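Local coordinates for protein ATPase associated with various cellular activities, AAA_5 (Staphylothermus marinus, PDB 6N0S) that probably hydrolyses ATP through its AAA+ motor in a McrB restriction system, this N-terminal EVE-like domain resembling PUA-like RNA-binding proteins, at residues Ile58-Ser63 against Ile156-Trp161. Residues are numbered along the deposited sequence; the frame is centred on the assembly and turned at random.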
loop_
_atom_site.group_PDB
_atom_site.type_symbol
_atom_site.label_atom_id
_atom_site.label_comp_id
_atom_site.label_asym_id
_atom_site.label_seq_id
_atom_site.Cartn_x
_atom_site.Cartn_y
_atom_site.Cartn_z
ATOM N N ILE A 58 -5.563 -3.769 -4.045
ATOM C CA ILE A 58 -5.966 -2.688 -4.936
ATOM C C ILE A 58 -5.328 -1.391 -4.458
ATOM O O ILE A 58 -5.317 -1.091 -3.260
ATOM C CB ILE A 58 -7.490 -2.573 -4.992
ATOM C CG1 ILE A 58 -8.088 -3.844 -5.616
ATOM C CG2 ILE A 58 -7.868 -1.364 -5.778
ATOM C CD1 ILE A 58 -9.622 -3.777 -5.668
ATOM N N HIS A 59 -4.806 -0.611 -5.396
ATOM C CA HIS A 59 -4.039 0.600 -5.106
ATOM C C HIS A 59 -4.904 1.830 -5.362
ATOM O O HIS A 59 -5.416 2.028 -6.475
ATOM C CB HIS A 59 -2.751 0.635 -5.941
ATOM C CG HIS A 59 -1.831 -0.511 -5.635
ATOM N ND1 HIS A 59 -0.939 -0.485 -4.586
ATOM C CD2 HIS A 59 -1.709 -1.738 -6.201
ATOM C CE1 HIS A 59 -0.292 -1.639 -4.530
ATOM N NE2 HIS A 59 -0.753 -2.422 -5.490
ATOM N N TYR A 60 -5.079 2.635 -4.324
ATOM C CA TYR A 60 -5.916 3.827 -4.354
ATOM C C TYR A 60 -5.049 5.071 -4.189
ATOM O O TYR A 60 -4.089 5.080 -3.406
ATOM C CB TYR A 60 -6.959 3.754 -3.212
ATOM C CG TYR A 60 -7.754 5.020 -2.992
ATOM C CD1 TYR A 60 -8.870 5.303 -3.759
ATOM C CD2 TYR A 60 -7.397 5.918 -2.010
ATOM C CE1 TYR A 60 -9.610 6.442 -3.552
ATOM C CE2 TYR A 60 -8.132 7.062 -1.792
ATOM C CZ TYR A 60 -9.226 7.326 -2.580
ATOM O OH TYR A 60 -9.950 8.472 -2.381
ATOM N N ILE A 61 -5.451 6.137 -4.869
ATOM C CA ILE A 61 -4.738 7.396 -4.899
ATOM C C ILE A 61 -5.678 8.453 -4.345
ATOM O O ILE A 61 -6.775 8.635 -4.875
ATOM C CB ILE A 61 -4.322 7.745 -6.342
ATOM C CG1 ILE A 61 -3.584 6.575 -6.991
ATOM C CG2 ILE A 61 -3.492 8.947 -6.371
ATOM C CD1 ILE A 61 -2.260 6.213 -6.377
ATOM N N GLY A 62 -5.261 9.146 -3.284
ATOM C CA GLY A 62 -6.041 10.269 -2.781
ATOM C C GLY A 62 -5.910 11.511 -3.673
ATOM O O GLY A 62 -5.032 11.620 -4.523
ATOM N N SER A 63 -6.799 12.485 -3.451
ATOM C CA SER A 63 -6.829 13.672 -4.311
ATOM C C SER A 63 -5.508 14.436 -4.280
ATOM O O SER A 63 -5.074 14.975 -5.305
ATOM C CB SER A 63 -7.970 14.598 -3.895
ATOM O OG SER A 63 -8.118 14.616 -2.492
ATOM N N ILE A 156 -18.067 0.783 -1.281
ATOM C CA ILE A 156 -17.023 0.824 -0.260
ATOM C C ILE A 156 -17.271 2.030 0.642
ATOM O O ILE A 156 -18.054 2.921 0.302
ATOM C CB ILE A 156 -15.610 0.852 -0.887
ATOM C CG1 ILE A 156 -15.469 1.903 -2.007
ATOM C CG2 ILE A 156 -15.255 -0.529 -1.461
ATOM C CD1 ILE A 156 -15.138 3.331 -1.543
ATOM N N SER A 157 -16.605 2.084 1.791
ATOM C CA SER A 157 -16.872 3.134 2.755
ATOM C C SER A 157 -15.607 3.955 2.961
ATOM O O SER A 157 -14.830 3.724 3.895
ATOM C CB SER A 157 -17.397 2.544 4.079
ATOM O OG SER A 157 -17.977 3.604 4.819
ATOM N N HIS A 158 -15.440 4.954 2.109
ATOM C CA HIS A 158 -14.261 5.811 2.150
ATOM C C HIS A 158 -14.136 6.548 3.483
ATOM O O HIS A 158 -13.021 6.810 3.935
ATOM C CB HIS A 158 -14.332 6.783 0.957
ATOM C CG HIS A 158 -13.249 7.808 0.918
ATOM N ND1 HIS A 158 -13.324 8.997 1.609
ATOM C CD2 HIS A 158 -12.092 7.858 0.210
ATOM C CE1 HIS A 158 -12.240 9.714 1.373
ATOM N NE2 HIS A 158 -11.479 9.050 0.518
ATOM N N ILE A 159 -15.255 6.854 4.149
ATOM C CA ILE A 159 -15.172 7.654 5.370
ATOM C C ILE A 159 -14.384 6.920 6.459
ATOM O O ILE A 159 -13.778 7.555 7.330
ATOM C CB ILE A 159 -16.593 8.054 5.827
ATOM C CG1 ILE A 159 -16.536 9.072 6.959
ATOM C CG2 ILE A 159 -17.412 6.839 6.257
ATOM C CD1 ILE A 159 -15.792 10.310 6.598
ATOM N N THR A 160 -14.336 5.588 6.410
ATOM C CA THR A 160 -13.613 4.831 7.423
ATOM C C THR A 160 -12.131 4.735 7.132
ATOM O O THR A 160 -11.390 4.241 7.987
ATOM C CB THR A 160 -14.198 3.415 7.591
ATOM O OG1 THR A 160 -13.921 2.604 6.454
ATOM C CG2 THR A 160 -15.696 3.459 7.776
ATOM N N TRP A 161 -11.686 5.246 5.975
ATOM C CA TRP A 161 -10.309 5.177 5.524
ATOM C C TRP A 161 -9.462 6.332 6.029
ATOM O O TRP A 161 -8.249 6.369 5.769
ATOM C CB TRP A 161 -10.282 5.152 3.984
ATOM C CG TRP A 161 -10.873 3.908 3.419
ATOM C CD1 TRP A 161 -11.440 2.885 4.119
ATOM C CD2 TRP A 161 -10.966 3.542 2.031
ATOM N NE1 TRP A 161 -11.854 1.897 3.263
ATOM C CE2 TRP A 161 -11.592 2.276 1.979
ATOM C CE3 TRP A 161 -10.588 4.160 0.833
ATOM C CZ2 TRP A 161 -11.851 1.619 0.787
ATOM C CZ3 TRP A 161 -10.836 3.503 -0.353
ATOM C CH2 TRP A 161 -11.452 2.237 -0.369
#
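An aromatic cluster of Tyr60, His158 and Trp161 joins a loop to the mixed sheet of this EVE-like domain, a worked example of how a few rings can seat irregular chain on a strand. Tyr60, on strand 54-61, contributes a phenol ring that is approached at two different places. The benzo edge of the Trp161 indole comes down on one face of the phenol, with Trp161 CZ3 4.2 Å above the plane and over the ring centre. The result is a T-shaped (edge-to-face) pair, with ring centroids 5.6 Å apart and planes inclined at 75°. His158 meets the far end of the same ring instead: Tyr60 OH lies near the plane of the imidazole, beside its edge, 3.4 Å from His158 CD2 and 3.3 Å from His158 NE2. The two side chains cross at about a right angle. With CG anti to the backbone nitrogen (chi1 171°), the Tyr60 ring is carried to where Trp161 meets its face and His158 its hydroxyl end.

His158 opens a short 3-10 segment, residues 158-160, and Trp161 follows directly after it; the turn places both residues against the same phenol ring and includes the backbone hydrogen bond from Trp161 N to His158 O (2.9 Å). Just before it, Ser157 O accepts from both Thr160 N and Thr160 OG1, the hydroxyl approaching in the carbonyl plane at 2.9 Å. The same oxygen sits 3.4 Å above the Trp161 ring, offset toward its rim, and His158 CA also lies over the indole.

Around this cluster, Phe73 of strand 72-80 and Ile16 of strand 12-17 touch both Tyr60 and Trp161, while Tyr149 meets the His158 ring. The loop between strands 138-148 and 166-169 thereby packs against the three adjacent strands 72-80, 54-61 and 12-17.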